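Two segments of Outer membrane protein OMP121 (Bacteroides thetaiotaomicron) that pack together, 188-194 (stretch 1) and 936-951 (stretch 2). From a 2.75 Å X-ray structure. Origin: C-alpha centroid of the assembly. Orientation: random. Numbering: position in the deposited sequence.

Stretch 1, residues 188-194: VLRLPEF
Stretch 2 (936-951) NNLFVWTPSSNTFIDP

Residues 188-194 form no regular helix or strand; the backbone bends at Leu189 (phi/psi -95/-44) and is extended from Arg190 on. Stretch 2 has a strand that ends at Trp941, after a corner at Asn937, then a type I turn from Pro943 to Asn946 and an irregular return. The contact buries 581 Å² in total. Leu189 CA lies 7.1 Å from Phe939 CA, Arg190 CA 6.5 Å from Asp950 CA, and Pro192 CA 4.0 Å from Phe948 CA. Stretch 1 thus runs opposite to 948-950.

Val188 makes no contact. Leu189 (chi1 t, chi2 p) points toward stretch 2. Its CD1 is 3.4 Å from Leu938 O, and its CD2 is 4.0 Å from Val940 CG1 (chi1 p).

Arg190 (-153/115) has the largest covered area. Chi1 and chi2 lie off the wells at 135° and 92°; chi3 is p and chi4 is 92°. The long side chain carries its guanidinium to Thr942 (chi1 p). Arg190 NH2 donates to Thr942 OG1 at 2.9 Å, and Arg190 NH1 adds a weak bond to Thr942 OG1 at 3.2 Å. Thr942 OG1 donates to Asn946 O at 2.8 Å, so the hydroxyl links arginine to the turn. Val940 CG1 covers one guanidinium face. Arg190 NH1 also lies 2.9 Å from Ile949 O. Asn946 OD1 accepts from Phe948 N at 2.9 Å and Ile949 N at 3.3 Å, bracing the loop beside the arginine.

Leu191 (-104/159; m, t) points away. Pro192 (-64/144, C-gamma exo) is buried. Its CA makes a CA-H...O contact with Thr947 O (-114/29; chi1 p) at 3.4 Å. Its CB meets the ring edge of Phe948 (-120/-51; chi1 m, chi2 -64°), 4.4 Å from CD1.

Glu193 (-77/127) is extended, chi1 and chi2 both t. Its N donates to Thr947 O at 3.0 Å, angle 163°. Both carboxylate oxygens are bonded elsewhere in the structure. Phe194 makes no contact.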

# COMPACT_ATOMS: atom_id res chain seq x y z
N VAL B 188 21.71 6.52 -30.89
CA VAL B 188 20.65 7.52 -30.92
C VAL B 188 20.51 8.11 -32.31
O VAL B 188 21.50 8.46 -32.96
CB VAL B 188 20.93 8.60 -29.86
CG1 VAL B 188 22.27 9.25 -30.12
CG2 VAL B 188 19.83 9.61 -29.85
N LEU B 189 19.27 8.24 -32.77
CA LEU B 189 18.95 8.47 -34.18
C LEU B 189 18.76 9.92 -34.55
O LEU B 189 19.23 10.36 -35.60
CB LEU B 189 17.68 7.71 -34.56
CG LEU B 189 17.16 7.97 -35.97
CD1 LEU B 189 18.15 7.47 -36.97
CD2 LEU B 189 15.83 7.28 -36.19
N ARG B 190 18.03 10.67 -33.72
CA ARG B 190 17.73 12.07 -34.00
C ARG B 190 17.52 12.76 -32.67
O ARG B 190 16.61 12.40 -31.91
CB ARG B 190 16.51 12.19 -34.92
CG ARG B 190 15.45 13.22 -34.55
CD ARG B 190 15.68 14.58 -35.22
NE ARG B 190 15.72 14.52 -36.68
CZ ARG B 190 14.67 14.69 -37.47
NH1 ARG B 190 13.49 14.93 -36.93
NH2 ARG B 190 14.80 14.63 -38.79
N LEU B 191 18.39 13.68 -32.34
CA LEU B 191 18.21 14.60 -31.24
C LEU B 191 17.82 15.95 -31.80
O LEU B 191 18.05 16.22 -32.98
CB LEU B 191 19.49 14.73 -30.41
CG LEU B 191 19.95 13.47 -29.68
CD1 LEU B 191 21.34 13.65 -29.13
CD2 LEU B 191 18.99 13.12 -28.58
N PRO B 192 17.20 16.81 -31.01
CA PRO B 192 16.80 18.11 -31.54
C PRO B 192 18.01 18.92 -31.95
O PRO B 192 19.07 18.85 -31.33
CB PRO B 192 16.06 18.75 -30.37
CG PRO B 192 15.59 17.61 -29.57
CD PRO B 192 16.70 16.63 -29.64
N GLU B 193 17.86 19.68 -33.02
CA GLU B 193 18.95 20.52 -33.46
C GLU B 193 19.03 21.74 -32.56
O GLU B 193 18.03 22.44 -32.37
CB GLU B 193 18.77 20.93 -34.91
CG GLU B 193 19.86 21.82 -35.43
CD GLU B 193 19.61 22.26 -36.83
OE1 GLU B 193 18.56 21.90 -37.38
OE2 GLU B 193 20.46 22.99 -37.36
N PHE B 194 20.20 21.98 -32.02
CA PHE B 194 20.40 22.97 -30.98
C PHE B 194 21.03 24.23 -31.53
O PHE B 194 21.67 24.23 -32.57
CB PHE B 194 21.30 22.42 -29.89
CG PHE B 194 20.75 21.22 -29.22
CD1 PHE B 194 19.59 21.31 -28.48
CD2 PHE B 194 21.38 20.00 -29.33
CE1 PHE B 194 19.07 20.21 -27.87
CE2 PHE B 194 20.87 18.90 -28.70
CZ PHE B 194 19.71 19.00 -27.98
N ASN B 936 17.96 -1.42 -38.73
CA ASN B 936 16.59 -0.97 -38.76
C ASN B 936 16.49 0.43 -38.18
O ASN B 936 17.34 0.84 -37.38
CB ASN B 936 15.70 -1.93 -37.99
CG ASN B 936 15.74 -3.31 -38.55
OD1 ASN B 936 15.91 -3.49 -39.75
ND2 ASN B 936 15.61 -4.31 -37.70
N ASN B 937 15.46 1.16 -38.60
CA ASN B 937 15.24 2.53 -38.16
C ASN B 937 16.53 3.33 -38.33
O ASN B 937 17.09 3.87 -37.38
CB ASN B 937 14.74 2.54 -36.70
CG ASN B 937 14.12 3.87 -36.28
OD1 ASN B 937 13.34 4.49 -37.01
ND2 ASN B 937 14.45 4.31 -35.08
N LEU B 938 17.02 3.35 -39.57
CA LEU B 938 18.39 3.76 -39.84
C LEU B 938 18.53 5.25 -40.09
O LEU B 938 19.53 5.84 -39.67
CB LEU B 938 18.94 2.98 -41.03
CG LEU B 938 19.46 1.59 -40.70
CD1 LEU B 938 20.14 0.99 -41.88
CD2 LEU B 938 20.41 1.69 -39.52
N PHE B 939 17.58 5.87 -40.75
CA PHE B 939 17.68 7.29 -41.03
C PHE B 939 16.27 7.81 -41.24
O PHE B 939 15.45 7.14 -41.85
CB PHE B 939 18.56 7.53 -42.26
CG PHE B 939 19.14 8.90 -42.32
CD1 PHE B 939 18.39 9.97 -42.77
CD2 PHE B 939 20.45 9.11 -41.93
CE1 PHE B 939 18.93 11.24 -42.84
CE2 PHE B 939 21.00 10.38 -41.99
CZ PHE B 939 20.24 11.45 -42.45
N VAL B 940 15.99 9.00 -40.72
CA VAL B 940 14.65 9.57 -40.82
C VAL B 940 14.76 10.97 -41.40
O VAL B 940 15.66 11.73 -41.04
CB VAL B 940 13.94 9.57 -39.45
CG1 VAL B 940 14.73 10.38 -38.47
CG2 VAL B 940 12.53 10.05 -39.58
N TRP B 941 13.89 11.28 -42.35
CA TRP B 941 13.85 12.57 -43.02
C TRP B 941 12.51 13.23 -42.69
O TRP B 941 11.46 12.66 -42.98
CB TRP B 941 14.00 12.44 -44.53
CG TRP B 941 15.34 11.99 -45.02
CD1 TRP B 941 16.42 12.78 -45.30
CD2 TRP B 941 15.74 10.65 -45.31
NE1 TRP B 941 17.46 12.01 -45.74
CE2 TRP B 941 17.07 10.70 -45.76
CE3 TRP B 941 15.09 9.42 -45.24
CZ2 TRP B 941 17.77 9.56 -46.12
CZ3 TRP B 941 15.79 8.29 -45.61
CH2 TRP B 941 17.11 8.36 -46.04
N THR B 942 12.57 14.42 -42.12
CA THR B 942 11.38 15.17 -41.77
C THR B 942 11.36 16.49 -42.50
O THR B 942 12.41 16.99 -42.92
CB THR B 942 11.32 15.42 -40.26
OG1 THR B 942 12.54 16.04 -39.83
CG2 THR B 942 11.12 14.12 -39.54
N PRO B 943 10.19 17.09 -42.69
CA PRO B 943 10.11 18.41 -43.29
C PRO B 943 10.92 19.45 -42.54
O PRO B 943 11.23 19.30 -41.36
CB PRO B 943 8.62 18.73 -43.22
CG PRO B 943 7.97 17.43 -43.32
CD PRO B 943 8.86 16.47 -42.59
N SER B 944 11.26 20.51 -43.26
CA SER B 944 12.03 21.65 -42.75
C SER B 944 11.62 22.08 -41.35
O SER B 944 12.46 22.45 -40.53
CB SER B 944 11.86 22.82 -43.71
OG SER B 944 12.41 24.00 -43.18
N SER B 945 10.32 22.02 -41.06
CA SER B 945 9.79 22.64 -39.86
C SER B 945 9.97 21.80 -38.61
O SER B 945 9.79 22.30 -37.50
CB SER B 945 8.31 22.91 -40.05
OG SER B 945 7.65 21.69 -40.32
N ASN B 946 10.30 20.54 -38.76
CA ASN B 946 10.46 19.63 -37.64
C ASN B 946 11.94 19.28 -37.58
O ASN B 946 12.42 18.47 -38.37
CB ASN B 946 9.58 18.41 -37.81
CG ASN B 946 9.92 17.31 -36.85
OD1 ASN B 946 10.79 17.43 -36.01
ND2 ASN B 946 9.21 16.21 -36.98
N THR B 947 12.65 19.89 -36.66
CA THR B 947 14.03 19.53 -36.41
C THR B 947 14.18 18.92 -35.03
O THR B 947 15.23 19.05 -34.41
CB THR B 947 14.94 20.74 -36.52
OG1 THR B 947 14.48 21.73 -35.61
CG2 THR B 947 14.91 21.29 -37.92
N PHE B 948 13.13 18.27 -34.54
CA PHE B 948 13.08 17.93 -33.13
C PHE B 948 12.97 16.44 -32.87
O PHE B 948 13.76 15.91 -32.08
CB PHE B 948 11.93 18.69 -32.46
CG PHE B 948 11.88 20.13 -32.81
CD1 PHE B 948 12.91 20.97 -32.46
CD2 PHE B 948 10.82 20.63 -33.52
CE1 PHE B 948 12.87 22.28 -32.81
CE2 PHE B 948 10.79 21.93 -33.87
CZ PHE B 948 11.81 22.77 -33.51
N ILE B 949 12.02 15.74 -33.48
CA ILE B 949 11.73 14.38 -33.09
C ILE B 949 11.62 13.44 -34.29
O ILE B 949 11.32 13.86 -35.41
CB ILE B 949 10.41 14.29 -32.31
CG1 ILE B 949 9.27 14.80 -33.18
CG2 ILE B 949 10.49 15.06 -31.06
CD1 ILE B 949 7.92 14.38 -32.69
N ASP B 950 11.86 12.17 -34.03
CA ASP B 950 11.39 11.12 -34.92
C ASP B 950 9.93 10.97 -34.57
O ASP B 950 9.60 10.52 -33.48
CB ASP B 950 12.18 9.83 -34.72
CG ASP B 950 11.49 8.61 -35.33
OD1 ASP B 950 10.45 8.73 -35.98
OD2 ASP B 950 12.02 7.51 -35.14
N PRO B 951 9.03 11.33 -35.46
CA PRO B 951 7.60 11.29 -35.15
C PRO B 951 7.05 9.95 -34.68
O PRO B 951 5.86 9.89 -34.36
CB PRO B 951 6.97 11.67 -36.49
CG PRO B 951 7.94 12.55 -37.10
CD PRO B 951 9.28 12.05 -36.71